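Local coordinates for uncharacterized protein (Sulfolobus tokodaii, PDB 2PD2), which is of unknown function but belongs to the DsrE/DsrF-like family, whose better-known members take part in sulfur metabolism, and forms a trimer, at residues S19-Y24 against E55-K60; K42-D47 against I62-C67; G93-K98 against W103-L108. All coordinates share one frame; numbering follows the deposited sequence.

Interaction 1. Residues S19-Y24 against E55-K60; sequences SVINLY and EDLIKK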
ATOM      1  N   SER A  19      -9.451 -10.673   1.383  1.00 17.12           N
ATOM      2  CA  SER A  19      -8.914  -9.954   2.531  1.00 15.73           C
ATOM      3  C   SER A  19      -9.981  -9.053   3.149  1.00 16.42           C
ATOM      4  O   SER A  19     -10.045  -8.902   4.368  1.00 19.28           O
ATOM      5  CB  SER A  19      -7.694  -9.131   2.118  1.00 12.89           C
ATOM      6  OG  SER A  19      -6.574  -9.968   1.883  1.00 21.15           O
ATOM      7  N   VAL A  20     -10.821  -8.448   2.315  1.00 18.55           N
ATOM      8  CA  VAL A  20     -11.893  -7.603   2.833  1.00 14.06           C
ATOM      9  C   VAL A  20     -12.879  -8.482   3.607  1.00 17.45           C
ATOM     10  O   VAL A  20     -13.380  -8.094   4.664  1.00 17.71           O
ATOM     11  CB  VAL A  20     -12.631  -6.866   1.695  1.00 15.44           C
ATOM     12  CG1 VAL A  20     -13.841  -6.126   2.257  1.00 15.33           C
ATOM     13  CG2 VAL A  20     -11.683  -5.866   1.034  1.00 14.95           C
ATOM     14  N   ILE A  21     -13.155  -9.671   3.082  1.00 15.74           N
ATOM     15  CA  ILE A  21     -14.051 -10.597   3.767  1.00 18.54           C
ATOM     16  C   ILE A  21     -13.422 -10.928   5.127  1.00 18.22           C
ATOM     17  O   ILE A  21     -14.112 -10.985   6.144  1.00 22.15           O
ATOM     18  CB  ILE A  21     -14.243 -11.894   2.948  1.00 17.27           C
ATOM     19  CG1 ILE A  21     -15.089 -11.598   1.709  1.00 20.57           C
ATOM     20  CG2 ILE A  21     -14.922 -12.964   3.798  1.00 21.89           C
ATOM     21  CD1 ILE A  21     -15.231 -12.782   0.765  1.00 27.21           C
ATOM     22  N   ASN A  22     -12.107 -11.134   5.141  1.00 17.67           N
ATOM     23  CA  ASN A  22     -11.405 -11.438   6.386  1.00 20.99           C
ATOM     24  C   ASN A  22     -11.543 -10.279   7.373  1.00 21.68           C
ATOM     25  O   ASN A  22     -11.757 -10.497   8.562  1.00 20.50           O
ATOM     26  CB  ASN A  22      -9.918 -11.734   6.123  1.00 18.44           C
ATOM     27  CG  ASN A  22      -9.693 -13.098   5.466  1.00 25.47           C
ATOM     28  OD1 ASN A  22     -10.561 -13.972   5.515  1.00 22.90           O
ATOM     29  ND2 ASN A  22      -8.518 -13.287   4.863  1.00 19.24           N
ATOM     30  N   LEU A  23     -11.415  -9.051   6.876  1.00 19.33           N
ATOM     31  CA  LEU A  23     -11.547  -7.863   7.717  1.00 20.05           C
ATOM     32  C   LEU A  23     -12.928  -7.863   8.365  1.00 21.60           C
ATOM     33  O   LEU A  23     -13.062  -7.743   9.583  1.00 19.28           O
ATOM     34  CB  LEU A  23     -11.384  -6.591   6.874  1.00 18.51           C
ATOM     35  CG  LEU A  23     -11.538  -5.265   7.627  1.00 20.40           C
ATOM     36  CD1 LEU A  23     -10.467  -5.174   8.702  1.00 22.94           C
ATOM     37  CD2 LEU A  23     -11.419  -4.094   6.662  1.00 18.35           C
ATOM     38  N   TYR A  24     -13.951  -7.987   7.525  1.00 22.17           N
ATOM     39  CA  TYR A  24     -15.341  -8.015   7.975  1.00 20.97           C
ATOM     40  C   TYR A  24     -15.548  -9.040   9.087  1.00 21.20           C
ATOM     41  O   TYR A  24     -16.155  -8.744  10.118  1.00 19.78           O
ATOM     42  CB  TYR A  24     -16.256  -8.360   6.797  1.00 19.55           C
ATOM     43  CG  TYR A  24     -17.708  -8.559   7.176  1.00 23.07           C
ATOM     44  CD1 TYR A  24     -18.577  -7.473   7.282  1.00 22.61           C
ATOM     45  CD2 TYR A  24     -18.211  -9.836   7.428  1.00 23.31           C
ATOM     46  CE1 TYR A  24     -19.911  -7.653   7.629  1.00 22.77           C
ATOM     47  CE2 TYR A  24     -19.542 -10.027   7.776  1.00 26.72           C
ATOM     48  CZ  TYR A  24     -20.386  -8.932   7.875  1.00 25.25           C
ATOM     49  OH  TYR A  24     -21.699  -9.120   8.225  1.00 25.99           O
ATOM     50  N   GLU A  55     -21.090  -8.498  -4.817  1.00 21.21           N
ATOM     51  CA  GLU A  55     -22.493  -8.443  -4.426  1.00 23.66           C
ATOM     52  C   GLU A  55     -22.664  -8.909  -2.985  1.00 22.71           C
ATOM     53  O   GLU A  55     -23.505  -8.387  -2.250  1.00 25.60           O
ATOM     54  CB  GLU A  55     -23.331  -9.304  -5.373  1.00 25.71           C
ATOM     55  CG  GLU A  55     -23.291  -8.827  -6.814  1.00 29.70           C
ATOM     56  CD  GLU A  55     -24.089  -9.718  -7.747  1.00 34.01           C
ATOM     57  OE1 GLU A  55     -23.877 -10.949  -7.720  1.00 40.46           O
ATOM     58  OE2 GLU A  55     -24.919  -9.187  -8.510  1.00 35.41           O
ATOM     59  N   ASP A  56     -21.860  -9.886  -2.576  1.00 21.48           N
ATOM     60  CA  ASP A  56     -21.921 -10.388  -1.206  1.00 23.82           C
ATOM     61  C   ASP A  56     -21.444  -9.308  -0.223  1.00 20.53           C
ATOM     62  O   ASP A  56     -22.018  -9.145   0.854  1.00 19.57           O
ATOM     63  CB  ASP A  56     -21.059 -11.646  -1.062  1.00 26.96           C
ATOM     64  CG  ASP A  56     -21.058 -12.195   0.353  1.00 31.54           C
ATOM     65  OD1 ASP A  56     -22.150 -12.495   0.889  1.00 33.78           O
ATOM     66  OD2 ASP A  56     -19.961 -12.334   0.932  1.00 35.53           O
ATOM     67  N   LEU A  57     -20.397  -8.573  -0.595  1.00 19.71           N
ATOM     68  CA  LEU A  57     -19.880  -7.507   0.262  1.00 16.00           C
ATOM     69  C   LEU A  57     -20.957  -6.431   0.415  1.00 16.98           C
ATOM     70  O   LEU A  57     -21.145  -5.866   1.495  1.00 16.34           O
ATOM     71  CB  LEU A  57     -18.613  -6.891  -0.345  1.00 19.41           C
ATOM     72  CG  LEU A  57     -17.384  -7.804  -0.482  1.00 21.61           C
ATOM     73  CD1 LEU A  57     -16.227  -7.024  -1.087  1.00 20.29           C
ATOM     74  CD2 LEU A  57     -16.988  -8.355   0.880  1.00 24.54           C
ATOM     75  N   ILE A  58     -21.662  -6.152  -0.674  1.00 17.15           N
ATOM     76  CA  ILE A  58     -22.725  -5.153  -0.651  1.00 21.22           C
ATOM     77  C   ILE A  58     -23.823  -5.617   0.305  1.00 21.92           C
ATOM     78  O   ILE A  58     -24.384  -4.824   1.066  1.00 21.68           O
ATOM     79  CB  ILE A  58     -23.304  -4.933  -2.070  1.00 20.80           C
ATOM     80  CG1 ILE A  58     -22.257  -4.223  -2.936  1.00 24.50           C
ATOM     81  CG2 ILE A  58     -24.608  -4.125  -1.999  1.00 18.00           C
ATOM     82  CD1 ILE A  58     -22.686  -3.974  -4.364  1.00 26.06           C
ATOM     83  N   LYS A  59     -24.112  -6.911   0.272  1.00 24.39           N
ATOM     84  CA  LYS A  59     -25.130  -7.490   1.144  1.00 26.02           C
ATOM     85  C   LYS A  59     -24.716  -7.274   2.603  1.00 23.76           C
ATOM     86  O   LYS A  59     -25.546  -6.999   3.468  1.00 23.15           O
ATOM     87  CB  LYS A  59     -25.265  -8.987   0.852  1.00 28.33           C
ATOM     88  CG  LYS A  59     -26.388  -9.691   1.600  1.00 40.54           C
ATOM     89  CD  LYS A  59     -27.751  -9.369   1.009  1.00 51.15           C
ATOM     90  CE  LYS A  59     -28.843 -10.204   1.670  1.00 58.62           C
ATOM     91  NZ  LYS A  59     -30.188  -9.961   1.074  1.00 61.84           N
ATOM     92  N   LYS A  60     -23.420  -7.400   2.864  1.00 21.17           N
ATOM     93  CA  LYS A  60     -22.882  -7.223   4.206  1.00 21.79           C
ATOM     94  C   LYS A  60     -22.793  -5.739   4.596  1.00 20.60           C
ATOM     95  O   LYS A  60     -22.146  -5.378   5.581  1.00 21.15           O
ATOM     96  CB  LYS A  60     -21.506  -7.896   4.293  1.00 24.33           C
ATOM     97  CG  LYS A  60     -21.580  -9.430   4.298  1.00 25.20           C
ATOM     98  CD  LYS A  60     -20.201 -10.068   4.200  1.00 22.98           C
ATOM     99  CE  LYS A  60     -20.234 -11.553   4.572  1.00 27.43           C
ATOM    100  NZ  LYS A  60     -21.155 -12.362   3.729  1.00 29.39           N
TER
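Tyr-24 and Lys-60 make about half of the contact between helix 13-26 and the end of helix 51-59, through a CH-pi interaction. The lysine chain runs over one face of the phenol ring, with CD 3.8 Å from the centroid of the Tyr-24 ring and 16° off its normal. CB starts near CE1 of the ring and CE ends beside CE2, so that the aliphatic chain spans the aromatic surface from one side to the other. With CG of Tyr-24 anti to the backbone N (chi1 174°), the ring is carried out toward the end of helix 51-59, where its face meets the lysine chain.

Apolar packing continues the contact one helical turn back. The CD2 methyl of Leu-57 meets CG1 of Ile-21 at 3.8 Å, while the same Leu-57 CD2 lies 4.1 Å from CG1 of Val-20. A single leucine branch thus serves two neighbouring residues of helix 13-26.

The charged end is held within 55-60. A bend at chi4 (58°) turns Lys-60 NZ back to Asp-56, where it makes a salt bridge to OD1 at 3.0 Å, on the syn side of the carboxylate. This bond restrains the end of the chain that covers the ring.

Ile-62 lies beneath Val-20 and Leu-57. The two helices pack side by side over the parallel sheet, as in a three-layer alpha/beta sandwich of the DsrE-like kind.

Interaction 2. Residues K42-D47 against I62-C67; sequences KALLKD and ILIVGC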
ATOM      1  N   LYS A  42     -11.937  -2.596 -13.258  1.00 18.28           N
ATOM      2  CA  LYS A  42     -12.536  -3.605 -14.120  1.00 20.06           C
ATOM      3  C   LYS A  42     -13.290  -4.674 -13.341  1.00 21.74           C
ATOM      4  O   LYS A  42     -14.165  -5.346 -13.886  1.00 20.54           O
ATOM      5  CB  LYS A  42     -11.469  -4.250 -15.006  1.00 22.76           C
ATOM      6  CG  LYS A  42     -10.888  -3.293 -16.036  1.00 20.13           C
ATOM      7  CD  LYS A  42      -9.872  -3.976 -16.938  1.00 26.13           C
ATOM      8  CE  LYS A  42      -8.619  -4.383 -16.182  1.00 25.40           C
ATOM      9  NZ  LYS A  42      -7.662  -5.096 -17.085  1.00 26.13           N
ATOM     10  N   ALA A  43     -12.963  -4.822 -12.062  1.00 20.97           N
ATOM     11  CA  ALA A  43     -13.634  -5.816 -11.245  1.00 16.74           C
ATOM     12  C   ALA A  43     -15.085  -5.436 -10.983  1.00 18.72           C
ATOM     13  O   ALA A  43     -15.872  -6.275 -10.551  1.00 18.32           O
ATOM     14  CB  ALA A  43     -12.894  -6.008  -9.917  1.00 19.56           C
ATOM     15  N   LEU A  44     -15.449  -4.181 -11.245  1.00 16.29           N
ATOM     16  CA  LEU A  44     -16.828  -3.745 -11.014  1.00 17.54           C
ATOM     17  C   LEU A  44     -17.718  -3.879 -12.252  1.00 20.36           C
ATOM     18  O   LEU A  44     -18.855  -3.411 -12.258  1.00 21.26           O
ATOM     19  CB  LEU A  44     -16.861  -2.290 -10.513  1.00 12.63           C
ATOM     20  CG  LEU A  44     -16.066  -2.005  -9.236  1.00 13.85           C
ATOM     21  CD1 LEU A  44     -16.260  -0.558  -8.822  1.00 18.36           C
ATOM     22  CD2 LEU A  44     -16.517  -2.940  -8.128  1.00 13.47           C
ATOM     23  N   LEU A  45     -17.200  -4.504 -13.301  1.00 22.48           N
ATOM     24  CA  LEU A  45     -17.981  -4.698 -14.516  1.00 23.79           C
ATOM     25  C   LEU A  45     -19.068  -5.747 -14.273  1.00 22.48           C
ATOM     26  O   LEU A  45     -18.897  -6.647 -13.451  1.00 18.95           O
ATOM     27  CB  LEU A  45     -17.069  -5.137 -15.664  1.00 23.22           C
ATOM     28  CG  LEU A  45     -16.244  -4.004 -16.280  1.00 22.48           C
ATOM     29  CD1 LEU A  45     -15.161  -4.557 -17.184  1.00 24.41           C
ATOM     30  CD2 LEU A  45     -17.173  -3.085 -17.050  1.00 23.27           C
ATOM     31  N   LYS A  46     -20.185  -5.627 -14.984  1.00 22.34           N
ATOM     32  CA  LYS A  46     -21.290  -6.569 -14.825  1.00 24.54           C
ATOM     33  C   LYS A  46     -20.924  -8.017 -15.143  1.00 23.80           C
ATOM     34  O   LYS A  46     -21.501  -8.944 -14.574  1.00 26.49           O
ATOM     35  CB  LYS A  46     -22.475  -6.145 -15.698  1.00 28.34           C
ATOM     36  CG  LYS A  46     -23.313  -5.026 -15.103  1.00 32.33           C
ATOM     37  CD  LYS A  46     -24.381  -4.562 -16.082  1.00 32.75           C
ATOM     38  CE  LYS A  46     -25.293  -3.526 -15.453  1.00 36.95           C
ATOM     39  NZ  LYS A  46     -26.331  -3.040 -16.408  1.00 36.48           N
ATOM     40  N   ASP A  47     -19.974  -8.216 -16.051  1.00 23.28           N
ATOM     41  CA  ASP A  47     -19.564  -9.565 -16.422  1.00 26.24           C
ATOM     42  C   ASP A  47     -18.283  -9.981 -15.697  1.00 27.15           C
ATOM     43  O   ASP A  47     -17.642 -10.971 -16.056  1.00 22.13           O
ATOM     44  CB  ASP A  47     -19.385  -9.656 -17.944  1.00 32.80           C
ATOM     45  CG  ASP A  47     -18.262  -8.776 -18.454  1.00 36.78           C
ATOM     46  OD1 ASP A  47     -18.094  -7.654 -17.932  1.00 41.44           O
ATOM     47  OD2 ASP A  47     -17.552  -9.201 -19.389  1.00 44.25           O
ATOM     48  N   ILE A  62     -21.302  -3.287   3.018  1.00 18.09           N
ATOM     49  CA  ILE A  62     -20.009  -2.682   2.746  1.00 16.81           C
ATOM     50  C   ILE A  62     -20.177  -1.720   1.565  1.00 16.97           C
ATOM     51  O   ILE A  62     -20.824  -2.054   0.574  1.00 15.77           O
ATOM     52  CB  ILE A  62     -18.966  -3.780   2.435  1.00 19.94           C
ATOM     53  CG1 ILE A  62     -18.650  -4.545   3.728  1.00 24.69           C
ATOM     54  CG2 ILE A  62     -17.700  -3.174   1.853  1.00 20.03           C
ATOM     55  CD1 ILE A  62     -17.717  -5.727   3.554  1.00 27.54           C
ATOM     56  N   LEU A  63     -19.625  -0.515   1.687  1.00 15.20           N
ATOM     57  CA  LEU A  63     -19.730   0.483   0.624  1.00 14.68           C
ATOM     58  C   LEU A  63     -18.687   0.226  -0.459  1.00 16.37           C
ATOM     59  O   LEU A  63     -17.479   0.273  -0.190  1.00 16.70           O
ATOM     60  CB  LEU A  63     -19.535   1.895   1.203  1.00 16.19           C
ATOM     61  CG  LEU A  63     -19.590   3.077   0.225  1.00 20.01           C
ATOM     62  CD1 LEU A  63     -20.942   3.080  -0.507  1.00 13.81           C
ATOM     63  CD2 LEU A  63     -19.392   4.389   0.993  1.00 19.69           C
ATOM     64  N   ILE A  64     -19.150  -0.051  -1.675  1.00 15.79           N
ATOM     65  CA  ILE A  64     -18.253  -0.320  -2.801  1.00 17.70           C
ATOM     66  C   ILE A  64     -18.191   0.917  -3.686  1.00 18.30           C
ATOM     67  O   ILE A  64     -19.204   1.348  -4.230  1.00 20.78           O
ATOM     68  CB  ILE A  64     -18.735  -1.525  -3.645  1.00 16.15           C
ATOM     69  CG1 ILE A  64     -18.873  -2.771  -2.761  1.00 16.19           C
ATOM     70  CG2 ILE A  64     -17.751  -1.787  -4.778  1.00 16.22           C
ATOM     71  CD1 ILE A  64     -17.586  -3.167  -2.019  1.00 14.72           C
ATOM     72  N   VAL A  65     -16.991   1.473  -3.838  1.00 14.67           N
ATOM     73  CA  VAL A  65     -16.801   2.696  -4.611  1.00 15.18           C
ATOM     74  C   VAL A  65     -15.830   2.565  -5.784  1.00 17.48           C
ATOM     75  O   VAL A  65     -14.736   2.019  -5.642  1.00 15.42           O
ATOM     76  CB  VAL A  65     -16.306   3.834  -3.671  1.00 20.24           C
ATOM     77  CG1 VAL A  65     -15.914   5.058  -4.470  1.00 17.11           C
ATOM     78  CG2 VAL A  65     -17.400   4.190  -2.675  1.00 21.21           C
ATOM     79  N   GLY A  66     -16.236   3.083  -6.939  1.00 16.77           N
ATOM     80  CA  GLY A  66     -15.385   3.033  -8.118  1.00 18.41           C
ATOM     81  C   GLY A  66     -14.885   4.416  -8.509  1.00 19.12           C
ATOM     82  O   GLY A  66     -15.613   5.404  -8.389  1.00 22.01           O
ATOM     83  N   CYS A  67     -13.642   4.487  -8.979  1.00 19.82           N
ATOM     84  CA  CYS A  67     -13.032   5.752  -9.389  1.00 18.07           C
ATOM     85  C   CYS A  67     -13.439   6.174 -10.803  1.00 19.04           C
ATOM     86  O   CYS A  67     -13.235   5.428 -11.760  1.00 20.46           O
ATOM     87  CB  CYS A  67     -11.504   5.635  -9.311  1.00 15.95           C
ATOM     88  SG  CYS A  67     -10.608   7.006 -10.090  1.00 17.95           S
TER
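Leu-44 carries the contact alone from its side, spreading its two methyl groups over neighbouring places on strand 63-67. CD2 meets the CG2 methyl of Ile-64 at 3.8 Å, whereas CD1 of Leu-44 comes to 3.8 Å from the CA of Gly-66. The two branches therefore do different work: one packs against a side chain, the other against bare backbone, where the glycine lets a methyl settle close to the main chain.

Conformation explains this division. The CA-CB bond of Leu-44 already points to the strand, and with chi1 at -57° and chi2 at -177° the side chain extends that way and presents the fork of its methyls to the strand. In Ile-64 the branch that touches is CG2, which stands anti to the backbone N. CG1 takes the position beside that N and, with chi2 at -57°, the longer arm folds instead of extending: CG1 packs on Ile-58 and CD1 turns toward Leu-57 of helix 51-59. Val-65, between the two contact points, turns its side chain to the other face of the sheet, and its carbonyl oxygen is only a distant neighbour of Leu-44 CD1.

No hydrogen bond joins the two segments, and the four residues that meet are buried. Leu-44 ends a short 3-10 turn in the connection from strand 31-36 to helix 51-59. Its side chain also touches Leu-36 and Ile-54, filling the layer between the sheet and that helix, while Ile-64 is paired through its backbone with Lys-86 at the neighbouring strand 86-88.

Interaction 3. Residues G93-K98 against W103-L108; sequences GEIVRK and WIYLAL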
ATOM      1  N   GLY A  93      -8.532  10.686  -4.331  1.00 17.03           N
ATOM      2  CA  GLY A  93      -9.039  11.817  -3.572  1.00 16.62           C
ATOM      3  C   GLY A  93      -9.960  11.334  -2.458  1.00 21.09           C
ATOM      4  O   GLY A  93      -9.960  11.878  -1.353  1.00 17.37           O
ATOM      5  N   GLU A  94     -10.753  10.307  -2.753  1.00 20.23           N
ATOM      6  CA  GLU A  94     -11.671   9.731  -1.776  1.00 18.24           C
ATOM      7  C   GLU A  94     -10.876   9.073  -0.644  1.00 16.90           C
ATOM      8  O   GLU A  94     -11.173   9.260   0.540  1.00 19.09           O
ATOM      9  CB  GLU A  94     -12.564   8.686  -2.457  1.00 19.04           C
ATOM     10  CG  GLU A  94     -13.469   7.895  -1.512  1.00 19.97           C
ATOM     11  CD  GLU A  94     -14.615   8.719  -0.947  1.00 22.00           C
ATOM     12  OE1 GLU A  94     -14.645   9.944  -1.179  1.00 23.27           O
ATOM     13  OE2 GLU A  94     -15.489   8.138  -0.266  1.00 22.28           O
ATOM     14  N   ILE A  95      -9.861   8.301  -1.018  1.00 14.61           N
ATOM     15  CA  ILE A  95      -9.019   7.606  -0.051  1.00 16.89           C
ATOM     16  C   ILE A  95      -8.380   8.609   0.909  1.00 17.10           C
ATOM     17  O   ILE A  95      -8.388   8.418   2.128  1.00 16.22           O
ATOM     18  CB  ILE A  95      -7.933   6.777  -0.792  1.00 17.65           C
ATOM     19  CG1 ILE A  95      -8.597   5.580  -1.493  1.00 15.33           C
ATOM     20  CG2 ILE A  95      -6.862   6.309   0.180  1.00 14.08           C
ATOM     21  CD1 ILE A  95      -7.694   4.842  -2.482  1.00 14.54           C
ATOM     22  N   VAL A  96      -7.850   9.696   0.360  1.00 16.70           N
ATOM     23  CA  VAL A  96      -7.230  10.720   1.191  1.00 15.60           C
ATOM     24  C   VAL A  96      -8.268  11.425   2.074  1.00 16.99           C
ATOM     25  O   VAL A  96      -8.045  11.619   3.267  1.00 15.86           O
ATOM     26  CB  VAL A  96      -6.477  11.754   0.311  1.00 18.08           C
ATOM     27  CG1 VAL A  96      -6.096  12.975   1.137  1.00 21.93           C
ATOM     28  CG2 VAL A  96      -5.210  11.100  -0.284  1.00 13.37           C
ATOM     29  N   ARG A  97      -9.406  11.801   1.494  1.00 17.99           N
ATOM     30  CA  ARG A  97     -10.443  12.485   2.269  1.00 20.37           C
ATOM     31  C   ARG A  97     -10.995  11.631   3.408  1.00 22.60           C
ATOM     32  O   ARG A  97     -11.166  12.124   4.519  1.00 21.09           O
ATOM     33  CB  ARG A  97     -11.595  12.946   1.361  1.00 20.22           C
ATOM     34  CG  ARG A  97     -11.329  14.265   0.643  1.00 26.41           C
ATOM     35  CD  ARG A  97     -12.568  14.770  -0.088  1.00 26.44           C
ATOM     36  NE  ARG A  97     -12.856  13.989  -1.285  1.00 29.96           N
ATOM     37  CZ  ARG A  97     -12.332  14.238  -2.483  1.00 33.30           C
ATOM     38  NH1 ARG A  97     -11.498  15.256  -2.643  1.00 29.39           N
ATOM     39  NH2 ARG A  97     -12.637  13.468  -3.519  1.00 34.59           N
ATOM     40  N   LYS A  98     -11.282  10.355   3.144  1.00 19.10           N
ATOM     41  CA  LYS A  98     -11.801   9.497   4.201  1.00 19.21           C
ATOM     42  C   LYS A  98     -10.780   9.416   5.333  1.00 18.54           C
ATOM     43  O   LYS A  98     -11.149   9.452   6.505  1.00 16.03           O
ATOM     44  CB  LYS A  98     -12.120   8.085   3.678  1.00 17.67           C
ATOM     45  CG  LYS A  98     -13.171   8.040   2.564  1.00 18.70           C
ATOM     46  CD  LYS A  98     -14.437   8.834   2.899  1.00 17.68           C
ATOM     47  CE  LYS A  98     -15.166   8.309   4.127  1.00 19.39           C
ATOM     48  NZ  LYS A  98     -16.410   9.098   4.391  1.00 23.42           N
ATOM     49  N   TRP A 103     -10.916   7.794   8.951  1.00 19.31           N
ATOM     50  CA  TRP A 103     -11.018   6.408   8.513  1.00 17.52           C
ATOM     51  C   TRP A 103      -9.636   5.783   8.443  1.00 16.59           C
ATOM     52  O   TRP A 103      -8.686   6.418   7.994  1.00 15.14           O
ATOM     53  CB  TRP A 103     -11.696   6.325   7.146  1.00 17.36           C
ATOM     54  CG  TRP A 103     -13.140   6.706   7.183  1.00 16.58           C
ATOM     55  CD1 TRP A 103     -13.670   7.884   7.630  1.00 15.37           C
ATOM     56  CD2 TRP A 103     -14.246   5.896   6.779  1.00 17.34           C
ATOM     57  NE1 TRP A 103     -15.041   7.856   7.531  1.00 17.76           N
ATOM     58  CE2 TRP A 103     -15.421   6.648   7.007  1.00 17.97           C
ATOM     59  CE3 TRP A 103     -14.359   4.609   6.241  1.00 20.04           C
ATOM     60  CZ2 TRP A 103     -16.695   6.151   6.726  1.00 18.05           C
ATOM     61  CZ3 TRP A 103     -15.631   4.113   5.956  1.00 22.49           C
ATOM     62  CH2 TRP A 103     -16.780   4.886   6.199  1.00 24.29           C
ATOM     63  N   ILE A 104      -9.527   4.541   8.910  1.00 15.29           N
ATOM     64  CA  ILE A 104      -8.261   3.828   8.889  1.00 13.94           C
ATOM     65  C   ILE A 104      -8.010   3.249   7.493  1.00 17.17           C
ATOM     66  O   ILE A 104      -8.857   2.572   6.915  1.00 15.49           O
ATOM     67  CB  ILE A 104      -8.249   2.706   9.948  1.00 14.43           C
ATOM     68  CG1 ILE A 104      -8.343   3.335  11.347  1.00 17.99           C
ATOM     69  CG2 ILE A 104      -6.970   1.865   9.816  1.00 13.25           C
ATOM     70  CD1 ILE A 104      -8.543   2.343  12.472  1.00 22.49           C
ATOM     71  N   TYR A 105      -6.825   3.533   6.973  1.00 18.15           N
ATOM     72  CA  TYR A 105      -6.400   3.119   5.640  1.00 17.19           C
ATOM     73  C   TYR A 105      -5.819   1.710   5.566  1.00 17.49           C
ATOM     74  O   TYR A 105      -4.986   1.320   6.389  1.00 17.32           O
ATOM     75  CB  TYR A 105      -5.385   4.155   5.141  1.00 15.66           C
ATOM     76  CG  TYR A 105      -4.710   3.887   3.816  1.00 14.02           C
ATOM     77  CD1 TYR A 105      -5.419   3.409   2.715  1.00 14.85           C
ATOM     78  CD2 TYR A 105      -3.362   4.196   3.646  1.00 10.05           C
ATOM     79  CE1 TYR A 105      -4.792   3.255   1.471  1.00 14.93           C
ATOM     80  CE2 TYR A 105      -2.733   4.052   2.420  1.00 13.91           C
ATOM     81  CZ  TYR A 105      -3.448   3.581   1.338  1.00 14.35           C
ATOM     82  OH  TYR A 105      -2.814   3.475   0.129  1.00 15.67           O
ATOM     83  N   LEU A 106      -6.270   0.956   4.567  1.00 13.61           N
ATOM     84  CA  LEU A 106      -5.798  -0.406   4.335  1.00 14.69           C
ATOM     85  C   LEU A 106      -5.584  -0.580   2.834  1.00 15.47           C
ATOM     86  O   LEU A 106      -6.540  -0.528   2.051  1.00 11.67           O
ATOM     87  CB  LEU A 106      -6.824  -1.436   4.833  1.00 13.75           C
ATOM     88  CG  LEU A 106      -6.478  -2.901   4.526  1.00 20.46           C
ATOM     89  CD1 LEU A 106      -5.160  -3.277   5.211  1.00 17.61           C
ATOM     90  CD2 LEU A 106      -7.598  -3.809   5.003  1.00 20.02           C
ATOM     91  N   ALA A 107      -4.330  -0.768   2.432  1.00 13.29           N
ATOM     92  CA  ALA A 107      -4.007  -0.942   1.016  1.00 14.03           C
ATOM     93  C   ALA A 107      -3.940  -2.422   0.657  1.00 16.70           C
ATOM     94  O   ALA A 107      -3.164  -3.177   1.244  1.00 16.13           O
ATOM     95  CB  ALA A 107      -2.678  -0.269   0.695  1.00 11.76           C
ATOM     96  N   LEU A 108      -4.767  -2.833  -0.297  1.00 16.32           N
ATOM     97  CA  LEU A 108      -4.795  -4.222  -0.739  1.00 20.52           C
ATOM     98  C   LEU A 108      -4.475  -4.316  -2.228  1.00 24.09           C
ATOM     99  O   LEU A 108      -4.054  -3.288  -2.800  1.00 23.86           O
ATOM    100  CB  LEU A 108      -6.166  -4.842  -0.462  1.00 18.71           C
ATOM    101  CG  LEU A 108      -6.542  -5.020   1.014  1.00 19.71           C
ATOM    102  CD1 LEU A 108      -7.977  -5.519   1.120  1.00 20.36           C
ATOM    103  CD2 LEU A 108      -5.582  -6.001   1.676  1.00 18.97           C
ATOM    104  OXT LEU A 108      -4.634  -5.418  -2.798  1.00 26.57           O
TER
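The indole of Trp-103 has the side chain of Lys-98 over one face. CE makes a CH-pi contact, 3.5 Å from the centroid of the Trp-103 five-membered ring and 18° off the normal, and its closest ring atom is CE2 at 3.3 Å. The phenol ring of Tyr-105 meets Ile-95 obliquely, through CG2 of the isoleucine at 3.9 Å from CE1 of the tyrosine.

Lys-98 and Trp-103 run side by side in the same direction. The lysine is not extended: bends at chi2 (-50°) and chi3 (-62°) curl the chain so that CE comes back over the indole. Its NZ, near the same face, forms a salt bridge with Glu-101 in the turn between helix and strand.

The backbone closes the same corner. Trp-103 N donates to Lys-98 O at 3.0 Å, a bond that ties the last turn of helix 91-100 to the residue just before strand 104-107. Further along, Tyr-105 OH bonds to Gln-6 of the adjacent strand, and its ring meets Tyr-105 of both neighbouring subunits, placing this end strand at the trimer interface.

Chemically, the contact joins an apolar patch at Ile-95 to a polar corner at Lys-98. There the lysine divides its roles: the methylene CE makes the contact with the indole face, while the ammonium beyond it is paired with the carboxylate of Glu-101.

Interaction 2 is the buried one, purely apolar and nearest the centre of the chain, whereas interactions 1 and 3 are partly buried and each combine hydrophobic packing with a lysine chain laid over an aromatic face. The ammonium goes to Asp-56 of the same segment in interaction 1, and to Glu-101 of the intervening turn in interaction 3, which alone has a hydrogen bond across its segments. Interactions 1 and 2 touch directly: helix 51-59 leads into strand 63-67, and Ile-58 and Leu-57 pack on Ile-64. Interaction 3 closes the far end of the sheet, yet Leu-108 reaches Ser-19 and Val-20. Both outer contacts border the second subunit; no other chain touches interaction 2.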